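Local coordinates for putative phthiocerol dimycocerosate transporter LppX (Mycobacterium tuberculosis, PDB 2BYO), which probably carries phthiocerol dimycocerosates, lipids of the cell wall, from the cell membrane to the outer membrane, at residues E27-T35 against V171-L181. Numbering follows the deposited sequence.
With HXA (docosa-4,7,10,13,16,19-hexaenoic acid), chain I.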
loop_
_atom_site.group_PDB
_atom_site.type_symbol
_atom_site.label_atom_id
_atom_site.label_comp_id
_atom_site.label_asym_id
_atom_site.label_seq_id
_atom_site.Cartn_x
_atom_site.Cartn_y
_atom_site.Cartn_z
ATOM N N GLU A 27 -8.234 -5.668 15.639
ATOM C CA GLU A 27 -7.466 -6.589 14.815
ATOM C C GLU A 27 -6.748 -5.854 13.692
ATOM O O GLU A 27 -5.601 -6.171 13.388
ATOM C CB GLU A 27 -8.362 -7.693 14.252
ATOM C CG GLU A 27 -7.641 -8.775 13.441
ATOM C CD GLU A 27 -6.684 -9.621 14.272
ATOM O OE1 GLU A 27 -6.086 -10.563 13.711
ATOM O OE2 GLU A 27 -6.523 -9.362 15.479
ATOM N N ILE A 28 -7.405 -4.869 13.077
ATOM C CA ILE A 28 -6.727 -4.062 12.053
ATOM C C ILE A 28 -5.572 -3.250 12.668
ATOM O O ILE A 28 -4.497 -3.142 12.073
ATOM C CB ILE A 28 -7.688 -3.108 11.320
ATOM C CG1 ILE A 28 -8.768 -3.902 10.577
ATOM C CG2 ILE A 28 -6.908 -2.223 10.333
ATOM C CD1 ILE A 28 -9.938 -3.059 10.147
ATOM N N ARG A 29 -5.784 -2.680 13.849
ATOM C CA ARG A 29 -4.701 -1.957 14.525
ATOM C C ARG A 29 -3.504 -2.856 14.835
ATOM O O ARG A 29 -2.363 -2.415 14.737
ATOM C CB ARG A 29 -5.176 -1.283 15.799
ATOM C CG ARG A 29 -5.802 0.054 15.561
ATOM C CD ARG A 29 -6.305 0.638 16.864
ATOM N NE ARG A 29 -6.579 2.072 16.757
ATOM C CZ ARG A 29 -7.787 2.642 16.839
ATOM N NH1 ARG A 29 -7.887 3.967 16.729
ATOM N NH2 ARG A 29 -8.895 1.921 17.041
ATOM N N GLN A 30 -3.761 -4.110 15.193
ATOM C CA GLN A 30 -2.680 -5.081 15.349
ATOM C C GLN A 30 -1.839 -5.227 14.066
ATOM O O GLN A 30 -0.612 -5.302 14.153
ATOM C CB GLN A 30 -3.218 -6.443 15.776
ATOM C CG GLN A 30 -3.770 -6.496 17.191
ATOM C CD GLN A 30 -2.708 -6.739 18.269
ATOM O OE1 GLN A 30 -1.550 -7.025 17.973
ATOM N NE2 GLN A 30 -3.114 -6.635 19.525
ATOM N N SER A 31 -2.477 -5.274 12.889
ATOM C CA SER A 31 -1.711 -5.411 11.636
ATOM C C SER A 31 -0.980 -4.135 11.274
ATOM O O SER A 31 0.118 -4.198 10.732
ATOM C CB SER A 31 -2.564 -5.874 10.439
ATOM O OG SER A 31 -3.442 -4.857 9.994
ATOM N N LEU A 32 -1.581 -2.985 11.568
ATOM C CA LEU A 32 -0.940 -1.699 11.289
ATOM C C LEU A 32 0.263 -1.488 12.200
ATOM O O LEU A 32 1.295 -0.995 11.755
ATOM C CB LEU A 32 -1.937 -0.545 11.432
ATOM C CG LEU A 32 -3.096 -0.505 10.422
ATOM C CD1 LEU A 32 -3.929 0.742 10.625
ATOM C CD2 LEU A 32 -2.592 -0.564 8.984
ATOM N N ASP A 33 0.144 -1.880 13.466
ATOM C CA ASP A 33 1.281 -1.842 14.386
ATOM C C ASP A 33 2.397 -2.798 13.959
ATOM O O ASP A 33 3.569 -2.444 14.019
ATOM C CB ASP A 33 0.840 -2.154 15.811
ATOM C CG ASP A 33 0.026 -1.032 16.427
ATOM O OD1 ASP A 33 0.091 0.119 15.931
ATOM O OD2 ASP A 33 -0.672 -1.298 17.415
ATOM N N ALA A 34 2.038 -3.994 13.503
ATOM C CA ALA A 34 3.042 -4.916 12.978
ATOM C C ALA A 34 3.738 -4.285 11.773
ATOM O O ALA A 34 4.955 -4.328 11.667
ATOM C CB ALA A 34 2.418 -6.248 12.618
ATOM N N THR A 35 2.962 -3.653 10.898
ATOM C CA THR A 35 3.512 -2.973 9.732
ATOM C C THR A 35 4.472 -1.846 10.122
ATOM O O THR A 35 5.558 -1.712 9.541
ATOM C CB THR A 35 2.381 -2.435 8.822
ATOM O OG1 THR A 35 1.545 -3.525 8.423
ATOM C CG2 THR A 35 2.935 -1.771 7.588
ATOM N N VAL A 171 -8.815 -5.651 3.928
ATOM C CA VAL A 171 -7.498 -6.029 4.439
ATOM C C VAL A 171 -7.496 -7.519 4.743
ATOM O O VAL A 171 -8.532 -8.082 5.117
ATOM C CB VAL A 171 -7.086 -5.244 5.720
ATOM C CG1 VAL A 171 -6.990 -3.744 5.428
ATOM C CG2 VAL A 171 -8.034 -5.512 6.886
ATOM N N TRP A 172 -6.331 -8.137 4.578
ATOM C CA TRP A 172 -6.126 -9.543 4.887
ATOM C C TRP A 172 -4.993 -9.648 5.891
ATOM O O TRP A 172 -3.849 -9.267 5.593
ATOM C CB TRP A 172 -5.758 -10.303 3.624
ATOM C CG TRP A 172 -6.882 -10.513 2.642
ATOM C CD1 TRP A 172 -7.673 -11.618 2.542
ATOM C CD2 TRP A 172 -7.306 -9.621 1.596
ATOM N NE1 TRP A 172 -8.572 -11.469 1.516
ATOM C CE2 TRP A 172 -8.375 -10.253 0.919
ATOM C CE3 TRP A 172 -6.902 -8.346 1.174
ATOM C CZ2 TRP A 172 -9.032 -9.661 -0.167
ATOM C CZ3 TRP A 172 -7.557 -7.759 0.099
ATOM C CH2 TRP A 172 -8.617 -8.414 -0.553
ATOM N N ILE A 173 -5.313 -10.165 7.075
ATOM C CA ILE A 173 -4.420 -10.121 8.220
ATOM C C ILE A 173 -4.040 -11.530 8.612
ATOM O O ILE A 173 -4.909 -12.347 8.906
ATOM C CB ILE A 173 -5.078 -9.403 9.430
ATOM C CG1 ILE A 173 -5.414 -7.953 9.060
ATOM C CG2 ILE A 173 -4.154 -9.429 10.655
ATOM C CD1 ILE A 173 -6.402 -7.311 9.991
ATOM N N ALA A 174 -2.734 -11.798 8.635
ATOM C CA ALA A 174 -2.218 -13.136 8.919
ATOM C C ALA A 174 -2.775 -13.656 10.236
ATOM O O ALA A 174 -2.944 -12.890 11.200
ATOM C CB ALA A 174 -0.698 -13.118 8.967
ATOM N N GLN A 175 -3.059 -14.958 10.271
ATOM C CA GLN A 175 -3.531 -15.625 11.490
ATOM C C GLN A 175 -2.425 -16.414 12.186
ATOM O O GLN A 175 -2.697 -17.199 13.074
ATOM C CB GLN A 175 -4.692 -16.556 11.154
ATOM C CG GLN A 175 -5.901 -15.835 10.574
ATOM C CD GLN A 175 -6.914 -16.785 9.973
ATOM O OE1 GLN A 175 -6.632 -17.970 9.775
ATOM N NE2 GLN A 175 -8.105 -16.266 9.667
ATOM N N ASP A 176 -1.174 -16.189 11.794
ATOM C CA ASP A 176 -0.058 -17.017 12.268
ATOM C C ASP A 176 0.648 -16.496 13.524
ATOM O O ASP A 176 1.686 -17.038 13.924
ATOM C CB ASP A 176 0.953 -17.254 11.123
ATOM C CG ASP A 176 1.451 -15.964 10.471
ATOM O OD1 ASP A 176 1.307 -14.860 11.038
ATOM O OD2 ASP A 176 1.993 -16.066 9.355
ATOM N N GLY A 177 0.083 -15.469 14.156
ATOM C CA GLY A 177 0.713 -14.820 15.317
ATOM C C GLY A 177 1.403 -13.498 14.975
ATOM O O GLY A 177 1.626 -12.663 15.846
ATOM N N SER A 178 1.720 -13.299 13.698
ATOM C CA SER A 178 2.455 -12.110 13.253
ATOM C C SER A 178 1.571 -10.881 13.053
ATOM O O SER A 178 2.063 -9.756 13.090
ATOM C CB SER A 178 3.140 -12.397 11.928
ATOM O OG SER A 178 2.180 -12.563 10.894
ATOM N N HIS A 179 0.286 -11.105 12.800
ATOM C CA HIS A 179 -0.648 -10.039 12.386
ATOM C C HIS A 179 -0.189 -9.286 11.137
ATOM O O HIS A 179 -0.552 -8.134 10.945
ATOM C CB HIS A 179 -0.896 -9.055 13.534
ATOM C CG HIS A 179 -1.707 -9.628 14.657
ATOM N ND1 HIS A 179 -1.150 -10.024 15.851
ATOM C CD2 HIS A 179 -3.034 -9.864 14.766
ATOM C CE1 HIS A 179 -2.093 -10.486 16.646
ATOM N NE2 HIS A 179 -3.249 -10.396 16.015
ATOM N N HIS A 180 0.593 -9.932 10.276
ATOM C CA HIS A 180 1.117 -9.248 9.093
ATOM C C HIS A 180 -0.047 -8.773 8.247
ATOM O O HIS A 180 -1.038 -9.489 8.098
ATOM C CB HIS A 180 1.978 -10.166 8.227
ATOM C CG HIS A 180 3.334 -10.443 8.789
ATOM N ND1 HIS A 180 3.949 -11.675 8.668
ATOM C CD2 HIS A 180 4.198 -9.651 9.462
ATOM C CE1 HIS A 180 5.135 -11.624 9.247
ATOM N NE2 HIS A 180 5.314 -10.408 9.732
ATOM N N LEU A 181 0.075 -7.570 7.705
ATOM C CA LEU A 181 -0.894 -7.084 6.738
ATOM C C LEU A 181 -0.509 -7.677 5.384
ATOM O O LEU A 181 0.237 -7.057 4.610
ATOM C CB LEU A 181 -0.898 -5.550 6.709
ATOM C CG LEU A 181 -1.966 -4.907 5.812
ATOM C CD1 LEU A 181 -3.392 -5.319 6.210
ATOM C CD2 LEU A 181 -1.837 -3.380 5.869
HETATM C C1 HXA I . 5.090 4.078 9.274
HETATM O O1 HXA I . 5.631 5.016 9.909
HETATM O O2 HXA I . 3.873 4.067 8.981
HETATM C C2 HXA I . 5.956 2.905 8.862
HETATM C C3 HXA I . 5.658 2.458 7.428
HETATM C C4 HXA I . 6.907 1.886 6.745
HETATM C C5 HXA I . 6.817 0.382 6.467
HETATM C C6 HXA I . 6.661 0.063 4.976
HETATM C C7 HXA I . 5.323 -0.590 4.658
HETATM C C8 HXA I . 4.863 -0.247 3.247
HETATM C C9 HXA I . 3.531 -0.927 2.926
HETATM C C10 HXA I . 2.347 0.043 2.889
HETATM C C11 HXA I . 1.584 0.122 4.214
HETATM C C12 HXA I . 0.239 -0.607 4.172
HETATM C C13 HXA I . -0.900 0.275 3.647
HETATM C C14 HXA I . -1.845 0.766 4.750
HETATM C C15 HXA I . -3.278 0.271 4.539
HETATM C C16 HXA I . -4.217 0.884 5.575
HETATM C C17 HXA I . -5.505 0.084 5.732
HETATM C C18 HXA I . -6.649 0.991 6.196
HETATM C C19 HXA I . -7.764 0.226 6.908
HETATM C C20 HXA I . -8.753 -0.375 5.915
HETATM C C21 HXA I . -9.896 -1.095 6.630
HETATM C C22 HXA I . -10.588 -2.136 5.767
HETATM O O HOH W 1 -6.056 -12.345 11.924
HETATM O O HOH W 2 2.540 -6.188 8.069
#
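With chi1 of E27 at -176°, CG trans to the backbone N, and a bend at chi2, the glutamate chain reaches along the helix flank to H179, whose own CG, anti to the carbonyl carbon, sets its imidazole against the same helix turn. The carboxylate arrives at the ring edge, its plane turned 68° from that of the imidazole, and OE1 lies 3.3 Å from H179 CD2. Q30 takes a face instead: its CB sits over the ring, 3.8 Å from the centroid of H179, in a CH-pi contact displaced toward the rim. Next to this the backbones nearly touch at S31, where CA packs 3.0 Å from H179 O as a CA-H...O contact. S31 OG donates to I28 O, a carbonyl that also accepts from L32 N, and packs against I173 CG1 and L181 CD1.

Helix 22-36 lies across the concave side of the antiparallel half-barrel of the LppX/LprAFG fold; its segment 27-35 runs at 74° to the short strand segment 171-174 and packs on the S178-H179 end of the turn that leads into strand 181-187. I173 packs against S31, with CD1 3.7 Å from E27 O, while the side chains of I28 and V171 cross at about a right angle, CG1 of I28 lying 4.1 Å from CG2 of V171. I28, V171 and L181 reach the lipid: V171 CG1 is 3.8 Å from C20 of the docosahexaenoic acid, and L181 CD2 touches the chain further along, at C12. Water bridges the polar seam at the T35 end, where one molecule donates to T35 OG1 and accepts from L181 N at 2.8 Å. Beyond the turn, H180 starts away from the helix; its ring stacks on W200 and its NE2 binds a zinc ion.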